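Local structure of adhesin LabA (6GMM) at residues Gly40-Ser45 with Ala292-Gln297; Gln139-Ala144 with Glu193-Ile198; Ile198-Asn203 with Ala244-Ile249; Asn285-Met290 with Thr384-Ser389. The protein serves as an adhesin of Helicobacter pylori, a lectin whose exodomain probably recognises LacdiNAc-bearing glycans of the gastric mucosa. One frame throughout, in Å; residues are numbered along the deposited sequence.

Contact 1 of 4, residues Gly40-Ser45 with Ala292-Gln297; sequences GNLNAS and ANAKAQ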
loop_
_atom_site.group_PDB
_atom_site.type_symbol
_atom_site.label_atom_id
_atom_site.label_comp_id
_atom_site.label_asym_id
_atom_site.label_seq_id
_atom_site.Cartn_x
_atom_site.Cartn_y
_atom_site.Cartn_z
ATOM N N GLY A 40 17.784 -12.293 -9.487
ATOM C CA GLY A 40 17.226 -13.440 -8.773
ATOM C C GLY A 40 16.456 -12.990 -7.545
ATOM O O GLY A 40 15.377 -13.528 -7.253
ATOM N N ASN A 41 16.966 -11.938 -6.847
ATOM C CA ASN A 41 16.264 -11.358 -5.684
ATOM C C ASN A 41 14.912 -10.750 -6.074
ATOM O O ASN A 41 13.971 -10.832 -5.290
ATOM C CB ASN A 41 17.083 -10.252 -5.032
ATOM C CG ASN A 41 18.239 -10.677 -4.189
ATOM O OD1 ASN A 41 18.337 -11.817 -3.718
ATOM N ND2 ASN A 41 19.124 -9.721 -3.940
ATOM N N LEU A 42 14.853 -10.040 -7.225
ATOM C CA LEU A 42 13.627 -9.383 -7.682
ATOM C C LEU A 42 12.599 -10.400 -8.101
ATOM O O LEU A 42 11.426 -10.236 -7.772
ATOM C CB LEU A 42 13.873 -8.406 -8.838
ATOM C CG LEU A 42 14.497 -7.060 -8.522
ATOM C CD1 LEU A 42 14.778 -6.275 -9.823
ATOM C CD2 LEU A 42 13.620 -6.245 -7.602
ATOM N N ASN A 43 13.029 -11.448 -8.822
ATOM C CA ASN A 43 12.144 -12.524 -9.293
ATOM C C ASN A 43 11.509 -13.237 -8.095
ATOM O O ASN A 43 10.290 -13.482 -8.110
ATOM C CB ASN A 43 12.927 -13.498 -10.202
ATOM C CG ASN A 43 12.132 -14.693 -10.645
ATOM O OD1 ASN A 43 12.144 -15.759 -9.997
ATOM N ND2 ASN A 43 11.402 -14.529 -11.745
ATOM N N ALA A 44 12.304 -13.504 -7.037
ATOM C CA ALA A 44 11.830 -14.138 -5.800
ATOM C C ALA A 44 10.848 -13.230 -5.057
ATOM O O ALA A 44 9.748 -13.682 -4.754
ATOM C CB ALA A 44 12.994 -14.525 -4.895
ATOM N N SER A 45 11.196 -11.947 -4.818
ATOM C CA SER A 45 10.245 -11.043 -4.149
ATOM C C SER A 45 9.016 -10.685 -5.004
ATOM O O SER A 45 7.960 -10.377 -4.431
ATOM C CB SER A 45 10.926 -9.788 -3.617
ATOM O OG SER A 45 11.632 -9.096 -4.631
ATOM N N ALA A 292 12.130 -0.764 -13.643
ATOM C CA ALA A 292 10.692 -0.623 -13.507
ATOM C C ALA A 292 10.119 -1.662 -12.509
ATOM O O ALA A 292 9.221 -1.329 -11.716
ATOM C CB ALA A 292 10.042 -0.777 -14.859
ATOM N N ASN A 293 10.640 -2.904 -12.539
ATOM C CA ASN A 293 10.163 -3.960 -11.645
ATOM C C ASN A 293 10.428 -3.589 -10.177
ATOM O O ASN A 293 9.509 -3.584 -9.383
ATOM C CB ASN A 293 10.785 -5.319 -12.001
ATOM C CG ASN A 293 10.353 -6.462 -11.107
ATOM O OD1 ASN A 293 9.400 -6.366 -10.332
ATOM N ND2 ASN A 293 10.970 -7.602 -11.257
ATOM N N ALA A 294 11.663 -3.279 -9.846
ATOM C CA ALA A 294 12.158 -2.905 -8.520
ATOM C C ALA A 294 11.468 -1.649 -7.975
ATOM O O ALA A 294 11.131 -1.607 -6.786
ATOM C CB ALA A 294 13.665 -2.667 -8.609
ATOM N N LYS A 295 11.280 -0.621 -8.845
ATOM C CA LYS A 295 10.612 0.634 -8.490
ATOM C C LYS A 295 9.166 0.286 -8.106
ATOM O O LYS A 295 8.706 0.690 -7.029
ATOM C CB LYS A 295 10.646 1.611 -9.679
ATOM C CG LYS A 295 10.207 3.027 -9.336
ATOM C CD LYS A 295 10.411 3.941 -10.517
ATOM C CE LYS A 295 9.863 5.317 -10.252
ATOM N NZ LYS A 295 9.217 5.866 -11.464
ATOM N N ALA A 296 8.491 -0.564 -8.930
ATOM C CA ALA A 296 7.120 -1.012 -8.601
ATOM C C ALA A 296 7.077 -1.765 -7.274
ATOM O O ALA A 296 6.302 -1.384 -6.417
ATOM C CB ALA A 296 6.529 -1.864 -9.709
ATOM N N GLN A 297 7.932 -2.779 -7.078
ATOM C CA GLN A 297 7.984 -3.549 -5.828
ATOM C C GLN A 297 8.173 -2.639 -4.620
ATOM O O GLN A 297 7.566 -2.872 -3.585
ATOM C CB GLN A 297 9.121 -4.590 -5.871
ATOM C CG GLN A 297 8.855 -5.695 -6.891
ATOM C CD GLN A 297 9.735 -6.886 -6.690
ATOM O OE1 GLN A 297 10.071 -7.258 -5.563
ATOM N NE2 GLN A 297 10.063 -7.552 -7.782
#
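Gln297 grips helix 32-50 with both ends of its carboxamide. Its OE1 accepts a short hydrogen bond of 2.6 Å from Ser45 OG, which lies in the carbonyl plane on a lone pair. Its NE2 donates to the backbone carbonyl Leu42 O at 3.0 Å, nearly straight at 170° but tilted from that carbonyl's plane. The second N-H of NE2 turns back along its own helix to Asn293 OD1, 2.9 Å away, approaching from above the carbonyl plane. Both acceptors of NE2 lie close to the amide plane of Gln297, so three bonds fix the rotation of the flat group and satisfy a buried polar end. The chain of Gln297 is extended beyond CG (chi2 -164°), which carries the amide across to the other helix, the local axes staying 10.5 Å apart.

Beside the amide the packing turns apolar. Leu42 lays CD2 against Ala294 CB at 3.7 Å, with CD1 slightly farther off, while its CB faces the amide nitrogen of Asn293 at 3.9 Å from ND2. Leu42 thus packs beside the polar cluster, and its CD2 also touches the NE2 of Gln297.

The two segments run in broadly the same direction, their axes at 46°. Helix 369-386 packs against both partners, with Ala378 on Leu42, Gln371 on Ser45 and Ile375 on Gln297. Helix 239-264 packs on Ala296 through Gln258, Ile261 and Val262, and Val262 also touches Gln297.

Contact 2 of 4, residues Gln139-Ala144 with Glu193-Ile198; sequences QIIQKA and EQASTI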
loop_
_atom_site.group_PDB
_atom_site.type_symbol
_atom_site.label_atom_id
_atom_site.label_comp_id
_atom_site.label_asym_id
_atom_site.label_seq_id
_atom_site.Cartn_x
_atom_site.Cartn_y
_atom_site.Cartn_z
ATOM N N GLN A 139 -22.560 -7.255 -1.089
ATOM C CA GLN A 139 -22.812 -8.639 -1.492
ATOM C C GLN A 139 -21.720 -9.179 -2.367
ATOM O O GLN A 139 -21.370 -10.341 -2.198
ATOM C CB GLN A 139 -24.205 -8.852 -2.128
ATOM C CG GLN A 139 -25.400 -8.518 -1.244
ATOM C CD GLN A 139 -25.507 -9.286 0.046
ATOM O OE1 GLN A 139 -25.084 -10.448 0.158
ATOM N NE2 GLN A 139 -26.123 -8.650 1.039
ATOM N N ILE A 140 -21.129 -8.340 -3.257
ATOM C CA ILE A 140 -20.011 -8.769 -4.122
ATOM C C ILE A 140 -18.781 -9.082 -3.275
ATOM O O ILE A 140 -18.123 -10.103 -3.503
ATOM C CB ILE A 140 -19.715 -7.796 -5.302
ATOM C CG1 ILE A 140 -20.894 -7.818 -6.320
ATOM C CG2 ILE A 140 -18.414 -8.190 -5.995
ATOM C CD1 ILE A 140 -20.968 -6.648 -7.421
ATOM N N ILE A 141 -18.465 -8.196 -2.305
ATOM C CA ILE A 141 -17.348 -8.386 -1.387
ATOM C C ILE A 141 -17.515 -9.694 -0.633
ATOM O O ILE A 141 -16.596 -10.505 -0.626
ATOM C CB ILE A 141 -17.158 -7.183 -0.423
ATOM C CG1 ILE A 141 -16.768 -5.913 -1.223
ATOM C CG2 ILE A 141 -16.089 -7.521 0.647
ATOM C CD1 ILE A 141 -16.748 -4.624 -0.457
ATOM N N GLN A 142 -18.697 -9.911 -0.026
ATOM C CA GLN A 142 -18.987 -11.120 0.737
ATOM C C GLN A 142 -18.882 -12.382 -0.112
ATOM O O GLN A 142 -18.245 -13.330 0.339
ATOM C CB GLN A 142 -20.341 -11.011 1.463
ATOM C CG GLN A 142 -20.226 -10.199 2.752
ATOM C CD GLN A 142 -19.483 -10.888 3.890
ATOM O OE1 GLN A 142 -18.873 -11.960 3.771
ATOM N NE2 GLN A 142 -19.531 -10.280 5.042
ATOM N N LYS A 143 -19.440 -12.390 -1.363
ATOM C CA LYS A 143 -19.330 -13.571 -2.251
ATOM C C LYS A 143 -17.900 -13.794 -2.722
ATOM O O LYS A 143 -17.488 -14.941 -2.896
ATOM C CB LYS A 143 -20.309 -13.529 -3.444
ATOM C CG LYS A 143 -21.794 -13.390 -3.059
ATOM C CD LYS A 143 -22.430 -14.656 -2.466
ATOM C CE LYS A 143 -23.874 -14.453 -2.041
ATOM N NZ LYS A 143 -24.018 -13.541 -0.866
ATOM N N ALA A 144 -17.124 -12.714 -2.908
ATOM C CA ALA A 144 -15.732 -12.870 -3.347
ATOM C C ALA A 144 -14.861 -13.557 -2.305
ATOM O O ALA A 144 -13.925 -14.281 -2.677
ATOM C CB ALA A 144 -15.146 -11.532 -3.696
ATOM N N GLU A 193 -13.189 -1.343 -5.821
ATOM C CA GLU A 193 -14.208 -0.443 -6.342
ATOM C C GLU A 193 -15.496 -0.622 -5.511
ATOM O O GLU A 193 -16.130 0.376 -5.118
ATOM C CB GLU A 193 -14.457 -0.687 -7.846
ATOM C CG GLU A 193 -15.651 0.082 -8.418
ATOM C CD GLU A 193 -15.642 1.595 -8.242
ATOM O OE1 GLU A 193 -14.578 2.219 -8.467
ATOM O OE2 GLU A 193 -16.704 2.158 -7.890
ATOM N N GLN A 194 -15.839 -1.910 -5.196
ATOM C CA GLN A 194 -17.002 -2.270 -4.388
ATOM C C GLN A 194 -16.849 -1.614 -3.026
ATOM O O GLN A 194 -17.787 -0.985 -2.542
ATOM C CB GLN A 194 -17.128 -3.800 -4.215
ATOM C CG GLN A 194 -17.488 -4.606 -5.464
ATOM C CD GLN A 194 -18.250 -3.817 -6.492
ATOM O OE1 GLN A 194 -19.362 -3.320 -6.259
ATOM N NE2 GLN A 194 -17.648 -3.678 -7.654
ATOM N N ALA A 195 -15.642 -1.692 -2.450
ATOM C CA ALA A 195 -15.334 -1.111 -1.147
ATOM C C ALA A 195 -15.515 0.408 -1.221
ATOM O O ALA A 195 -15.969 1.004 -0.251
ATOM C CB ALA A 195 -13.904 -1.442 -0.767
ATOM N N SER A 196 -15.164 1.035 -2.373
ATOM C CA SER A 196 -15.281 2.493 -2.515
ATOM C C SER A 196 -16.713 2.915 -2.624
ATOM O O SER A 196 -17.078 3.952 -2.082
ATOM C CB SER A 196 -14.472 3.010 -3.699
ATOM O OG SER A 196 -14.465 4.428 -3.697
ATOM N N THR A 197 -17.553 2.089 -3.288
ATOM C CA THR A 197 -18.978 2.337 -3.432
ATOM C C THR A 197 -19.637 2.398 -2.065
ATOM O O THR A 197 -20.454 3.301 -1.834
ATOM C CB THR A 197 -19.619 1.284 -4.334
ATOM O OG1 THR A 197 -19.108 1.459 -5.654
ATOM C CG2 THR A 197 -21.158 1.388 -4.362
ATOM N N ILE A 198 -19.325 1.438 -1.174
ATOM C CA ILE A 198 -19.876 1.420 0.184
ATOM C C ILE A 198 -19.635 2.767 0.884
ATOM O O ILE A 198 -20.590 3.441 1.184
ATOM C CB ILE A 198 -19.294 0.257 1.027
ATOM C CG1 ILE A 198 -19.759 -1.125 0.494
ATOM C CG2 ILE A 198 -19.641 0.451 2.523
ATOM C CD1 ILE A 198 -19.051 -2.302 1.144
#
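Ile141 and Gln194 bury the most surface here, 70 and 65 Å², and their side chains run past each other in opposite directions. Ile141 CG1 rests on Gln194 CB at 3.7 Å. Beyond it, Ile141 CD1 reaches over the backbone of the second helix, 3.7 Å from Ala195 N, and meets Ile198 CD1 tip to tip at 3.6 Å. Gln194 turns its aliphatic part to the contact: chi1 of -69° puts CG anti to the carbonyl carbon, 3.7 Å from Ile140 CG2, and the bend at chi2 (-26°) then brings the amide alongside Ile140 CD1. The amide nitrogen is bound on its own helix, NE2 donating to Val190 O. Ile140, third in buried area, crosses Gln194 obliquely, and it also touches Leu162 and Phe164 of strand 161-165.

The helices are roughly antiparallel, with local axes 9.7 Å apart and 143° between their directions. Trp73 of helix 57-76 touches Ile198, and Ile249 of helix 239-264 touches Ala195. Two inclined helices meeting through aliphatic side chains, with further helices packed on them, form part of a helical bundle, here in the region matching the SabA-type adhesion domain family.

Contact 3 of 4, residues Ile198-Asn203 with Ala244-Ile249; sequences IITTLN and AIQDMI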
loop_
_atom_site.group_PDB
_atom_site.type_symbol
_atom_site.label_atom_id
_atom_site.label_comp_id
_atom_site.label_asym_id
_atom_site.label_seq_id
_atom_site.Cartn_x
_atom_site.Cartn_y
_atom_site.Cartn_z
ATOM N N ILE A 198 -19.325 1.438 -1.174
ATOM C CA ILE A 198 -19.876 1.420 0.184
ATOM C C ILE A 198 -19.635 2.767 0.884
ATOM O O ILE A 198 -20.590 3.441 1.184
ATOM C CB ILE A 198 -19.294 0.257 1.027
ATOM C CG1 ILE A 198 -19.759 -1.125 0.494
ATOM C CG2 ILE A 198 -19.641 0.451 2.523
ATOM C CD1 ILE A 198 -19.051 -2.302 1.144
ATOM N N ILE A 199 -18.359 3.166 1.060
ATOM C CA ILE A 199 -17.913 4.355 1.781
ATOM C C ILE A 199 -18.319 5.638 1.066
ATOM O O ILE A 199 -18.856 6.537 1.718
ATOM C CB ILE A 199 -16.380 4.298 2.108
ATOM C CG1 ILE A 199 -15.940 2.887 2.605
ATOM C CG2 ILE A 199 -15.975 5.383 3.119
ATOM C CD1 ILE A 199 -16.440 2.442 4.044
ATOM N N THR A 200 -18.088 5.727 -0.264
ATOM C CA THR A 200 -18.471 6.928 -1.022
ATOM C C THR A 200 -19.983 7.169 -0.913
ATOM O O THR A 200 -20.362 8.288 -0.543
ATOM C CB THR A 200 -17.940 6.896 -2.458
ATOM O OG1 THR A 200 -16.533 6.619 -2.392
ATOM C CG2 THR A 200 -18.144 8.215 -3.180
ATOM N N THR A 201 -20.835 6.100 -1.150
ATOM C CA THR A 201 -22.305 6.237 -1.063
ATOM C C THR A 201 -22.727 6.616 0.361
ATOM O O THR A 201 -23.543 7.527 0.516
ATOM C CB THR A 201 -23.056 5.011 -1.627
ATOM O OG1 THR A 201 -22.444 4.582 -2.856
ATOM C CG2 THR A 201 -24.490 5.313 -1.903
ATOM N N LEU A 202 -22.132 5.961 1.391
ATOM C CA LEU A 202 -22.417 6.247 2.803
ATOM C C LEU A 202 -22.121 7.702 3.127
ATOM O O LEU A 202 -22.938 8.379 3.741
ATOM C CB LEU A 202 -21.526 5.382 3.711
ATOM C CG LEU A 202 -22.144 4.630 4.901
ATOM C CD1 LEU A 202 -21.074 4.268 5.917
ATOM C CD2 LEU A 202 -23.297 5.399 5.598
ATOM N N ASN A 203 -20.948 8.173 2.713
ATOM C CA ASN A 203 -20.462 9.509 3.002
ATOM C C ASN A 203 -21.290 10.606 2.365
ATOM O O ASN A 203 -21.632 11.559 3.073
ATOM C CB ASN A 203 -18.984 9.629 2.638
ATOM C CG ASN A 203 -18.348 10.914 3.092
ATOM O OD1 ASN A 203 -18.309 11.247 4.291
ATOM N ND2 ASN A 203 -17.847 11.665 2.131
ATOM N N ALA A 244 -10.169 7.475 7.093
ATOM C CA ALA A 244 -9.134 6.442 7.193
ATOM C C ALA A 244 -9.391 5.330 6.200
ATOM O O ALA A 244 -8.459 4.848 5.578
ATOM C CB ALA A 244 -9.105 5.870 8.596
ATOM N N ILE A 245 -10.650 4.950 6.015
ATOM C CA ILE A 245 -10.969 3.841 5.126
ATOM C C ILE A 245 -10.810 4.238 3.667
ATOM O O ILE A 245 -10.312 3.435 2.877
ATOM C CB ILE A 245 -12.355 3.214 5.451
ATOM C CG1 ILE A 245 -12.373 2.658 6.915
ATOM C CG2 ILE A 245 -12.671 2.113 4.428
ATOM C CD1 ILE A 245 -13.795 2.137 7.434
ATOM N N GLN A 246 -11.216 5.469 3.312
ATOM C CA GLN A 246 -11.076 5.995 1.944
ATOM C C GLN A 246 -9.638 5.985 1.495
ATOM O O GLN A 246 -9.360 5.539 0.378
ATOM C CB GLN A 246 -11.654 7.414 1.826
ATOM C CG GLN A 246 -13.196 7.430 1.926
ATOM C CD GLN A 246 -13.905 7.076 0.635
ATOM O OE1 GLN A 246 -14.714 7.876 0.136
ATOM N NE2 GLN A 246 -13.704 5.833 0.111
ATOM N N ASP A 247 -8.713 6.416 2.381
ATOM C CA ASP A 247 -7.271 6.453 2.098
ATOM C C ASP A 247 -6.715 5.009 2.007
ATOM O O ASP A 247 -5.852 4.731 1.174
ATOM C CB ASP A 247 -6.577 7.224 3.214
ATOM C CG ASP A 247 -6.824 8.725 3.221
ATOM O OD1 ASP A 247 -7.014 9.312 2.118
ATOM O OD2 ASP A 247 -6.690 9.339 4.305
ATOM N N MET A 248 -7.239 4.083 2.850
ATOM C CA MET A 248 -6.855 2.668 2.841
ATOM C C MET A 248 -7.157 2.082 1.446
ATOM O O MET A 248 -6.310 1.430 0.851
ATOM C CB MET A 248 -7.658 1.904 3.893
ATOM C CG MET A 248 -7.058 1.953 5.271
ATOM S SD MET A 248 -8.105 1.108 6.472
ATOM C CE MET A 248 -7.734 -0.541 6.076
ATOM N N ILE A 249 -8.344 2.378 0.912
ATOM C CA ILE A 249 -8.790 1.937 -0.414
ATOM C C ILE A 249 -7.879 2.554 -1.509
ATOM O O ILE A 249 -7.454 1.843 -2.430
ATOM C CB ILE A 249 -10.285 2.350 -0.586
ATOM C CG1 ILE A 249 -11.206 1.457 0.274
ATOM C CG2 ILE A 249 -10.720 2.375 -2.074
ATOM C CD1 ILE A 249 -12.660 2.069 0.572
#
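Ile199 and Gln246 are brought together by their torsions. In Ile199, CG2 stands anti to the backbone N, pointing at the glutamine, and chi2 of -70° folds CD1 round toward Ile245. In Gln246, a bend at chi2 (-81°) turns the amide back across Ile199, although its CB does not itself head for the other helix. The two side chains then lie alongside each other, pointing opposite ways.

Ile199 CG2 lies 3.6 Å from Gln246 CD, and Ile199 CB is 3.7 Å from Gln246 NE2, so the branch of the isoleucine carries the flat amide. Its other arm meets apolar groups: Ile199 CD1 meets Ile245 CG2 at 3.8 Å, the two side chains crossing at about a right angle, and Ile199 CG1 touches Ile249 CD1 at 3.9 Å. One isoleucine thus touches three residues of helix 239-264, Ile245, Gln246 and Ile249, and it has the largest area covered by the contact, 82 Å².

At the more exposed margin, the Thr200 hydroxyl is hydrogen-bonded to Ser196 O, one turn earlier on its own helix, and Thr200 OG1 also makes a close approach to Gln246 OE1 at 3.4 Å.

The local axes are 10.4 Å apart and run roughly antiparallel at 147°. Leu72 of helix 57-76 touches Ile245 and Leu202, and helix 128-145 packs on Ile198 and Thr201. Farther round helix 239-264, Met248 meets Val307 and Phe311 of helix 287-311, while Asp247 forms a salt bridge with Arg313.

Contact 4 of 4, residues Asn285-Met290 with Thr384-Ser389; sequences NFAQSM and TLANFS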
loop_
_atom_site.group_PDB
_atom_site.type_symbol
_atom_site.label_atom_id
_atom_site.label_comp_id
_atom_site.label_asym_id
_atom_site.label_seq_id
_atom_site.Cartn_x
_atom_site.Cartn_y
_atom_site.Cartn_z
ATOM N N ASN A 285 20.710 -4.233 -21.866
ATOM C CA ASN A 285 19.422 -3.899 -22.469
ATOM C C ASN A 285 18.232 -4.357 -21.600
ATOM O O ASN A 285 17.133 -3.814 -21.763
ATOM C CB ASN A 285 19.333 -4.398 -23.930
ATOM C CG ASN A 285 19.538 -5.888 -24.159
ATOM O OD1 ASN A 285 19.524 -6.707 -23.224
ATOM N ND2 ASN A 285 19.670 -6.289 -25.439
ATOM N N PHE A 286 18.471 -5.287 -20.629
ATOM C CA PHE A 286 17.478 -5.822 -19.666
ATOM C C PHE A 286 17.252 -4.881 -18.480
ATOM O O PHE A 286 16.314 -5.076 -17.705
ATOM C CB PHE A 286 17.953 -7.188 -19.106
ATOM C CG PHE A 286 19.274 -7.146 -18.349
ATOM C CD1 PHE A 286 19.314 -6.814 -16.993
ATOM C CD2 PHE A 286 20.476 -7.407 -18.997
ATOM C CE1 PHE A 286 20.543 -6.716 -16.317
ATOM C CE2 PHE A 286 21.689 -7.335 -18.311
ATOM C CZ PHE A 286 21.717 -6.977 -16.982
ATOM N N ALA A 287 18.165 -3.927 -18.274
ATOM C CA ALA A 287 18.175 -3.016 -17.131
ATOM C C ALA A 287 16.929 -2.157 -16.956
ATOM O O ALA A 287 16.557 -1.888 -15.820
ATOM C CB ALA A 287 19.409 -2.132 -17.175
ATOM N N GLN A 288 16.320 -1.694 -18.056
ATOM C CA GLN A 288 15.128 -0.844 -18.029
ATOM C C GLN A 288 13.945 -1.497 -17.324
ATOM O O GLN A 288 13.369 -0.888 -16.423
ATOM C CB GLN A 288 14.731 -0.401 -19.445
ATOM C CG GLN A 288 14.281 1.050 -19.500
ATOM C CD GLN A 288 15.445 1.976 -19.715
ATOM O OE1 GLN A 288 15.880 2.207 -20.851
ATOM N NE2 GLN A 288 15.975 2.527 -18.626
ATOM N N SER A 289 13.592 -2.742 -17.732
ATOM C CA SER A 289 12.503 -3.516 -17.121
ATOM C C SER A 289 12.911 -3.946 -15.692
ATOM O O SER A 289 12.068 -4.023 -14.808
ATOM C CB SER A 289 12.165 -4.728 -17.984
ATOM O OG SER A 289 13.302 -5.561 -18.154
ATOM N N MET A 290 14.214 -4.153 -15.454
ATOM C CA MET A 290 14.730 -4.513 -14.127
ATOM C C MET A 290 14.476 -3.351 -13.167
ATOM O O MET A 290 13.984 -3.583 -12.059
ATOM C CB MET A 290 16.211 -4.905 -14.195
ATOM C CG MET A 290 16.806 -5.305 -12.845
ATOM S SD MET A 290 18.598 -5.540 -12.955
ATOM C CE MET A 290 19.078 -5.388 -11.196
ATOM N N THR A 384 21.655 2.375 -12.489
ATOM C CA THR A 384 23.064 2.595 -12.871
ATOM C C THR A 384 23.363 1.865 -14.185
ATOM O O THR A 384 23.861 2.508 -15.107
ATOM C CB THR A 384 24.029 2.279 -11.707
ATOM O OG1 THR A 384 23.599 2.976 -10.531
ATOM C CG2 THR A 384 25.454 2.709 -11.996
ATOM N N LEU A 385 23.017 0.562 -14.296
ATOM C CA LEU A 385 23.184 -0.220 -15.535
ATOM C C LEU A 385 22.419 0.422 -16.692
ATOM O O LEU A 385 22.943 0.485 -17.785
ATOM C CB LEU A 385 22.662 -1.655 -15.363
ATOM C CG LEU A 385 23.560 -2.650 -14.676
ATOM C CD1 LEU A 385 22.794 -3.900 -14.381
ATOM C CD2 LEU A 385 24.782 -2.994 -15.557
ATOM N N ALA A 386 21.175 0.886 -16.456
ATOM C CA ALA A 386 20.362 1.531 -17.491
ATOM C C ALA A 386 20.992 2.826 -18.006
ATOM O O ALA A 386 20.806 3.167 -19.176
ATOM C CB ALA A 386 18.993 1.825 -16.955
ATOM N N ASN A 387 21.744 3.532 -17.138
ATOM C CA ASN A 387 22.359 4.813 -17.495
ATOM C C ASN A 387 23.852 4.839 -17.258
ATOM O O ASN A 387 24.380 5.903 -16.940
ATOM C CB ASN A 387 21.692 5.944 -16.693
ATOM C CG ASN A 387 20.216 6.039 -16.907
ATOM O OD1 ASN A 387 19.740 6.712 -17.832
ATOM N ND2 ASN A 387 19.466 5.361 -16.056
ATOM N N PHE A 388 24.555 3.703 -17.504
ATOM C CA PHE A 388 25.981 3.504 -17.220
ATOM C C PHE A 388 26.894 4.602 -17.742
ATOM O O PHE A 388 27.663 5.166 -16.957
ATOM C CB PHE A 388 26.474 2.132 -17.675
ATOM C CG PHE A 388 27.800 1.801 -17.035
ATOM C CD1 PHE A 388 27.867 1.378 -15.713
ATOM C CD2 PHE A 388 28.993 1.994 -17.726
ATOM C CE1 PHE A 388 29.113 1.137 -15.099
ATOM C CE2 PHE A 388 30.228 1.759 -17.109
ATOM C CZ PHE A 388 30.278 1.311 -15.808
ATOM N N SER A 389 26.824 4.886 -19.056
ATOM C CA SER A 389 27.622 5.898 -19.738
ATOM C C SER A 389 27.571 7.229 -18.959
ATOM O O SER A 389 28.613 7.748 -18.552
ATOM C CB SER A 389 27.083 6.089 -21.153
ATOM O OG SER A 389 27.609 7.240 -21.792
#
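Ala287 of helix 287-311 meets Leu385 and Ala386 at the end of helix 369-386. The contact joins the N-terminal part of one helix of the helical bundle to the C-terminal end of another; at Asn387 the chain leaves helical geometry for one residue before helix 388-408. Small residues allow the backbones to come near, the CA atoms of Ala287 and Ala386 being 5.1 Å apart.

The packing is chiefly apolar. Ala287 CB lies 3.8 Å from Leu385 CB and 4.0 Å from Ala386 CB, and it also presses on the backbone at Ala386 N, 3.6 Å away. Leu385 extends past it toward the ring of Phe286, where Leu385 CD1 approaches Phe286 CE1 at 4.1 Å, the side chains crossing at a slant. Chi1 of 61° puts Phe286 CG between the backbone N and the carbonyl carbon, from where the ring's CE1 and CZ come near the leucine. The same ring takes part in a cation-pi interaction with Arg39 and packs on Ile35, which ties helix 32-50 to this corner.

Among the polar groups, Asn387 occupies the N-cap position of the following helix without making a capping bond; its ND2 instead bonds to Tyr383 O. Gln288, at the exposed margin, has its chain bent at chi2 (88°). There Gln288 NE2 ends 3.5 Å from Ala386 CB.

The four contacts fall into two pairs; contact 3 lies across the chain's centre from contacts 1 and 4, and contact 2 across it from contact 4. Contacts 2 and 3 have centres 12 Å apart, share Ile198 and use helix 188-205, whose Ala195 O is 3.6 Å from Ile249 CD1. Contacts 1 and 4 have centres 14 Å apart, use helix 287-311, and touch where Leu42 CD1 lies 3.6 Å from Met290 O. Between the pairs, centres are 31 Å apart for contacts 1 and 3 and 41 Å for contacts 2 and 4. Consecutive helices 239-264 and 287-311 link contact 3 to contacts 1 and 4. Contacts 2 and 3 nest within the loop closed by contact 1.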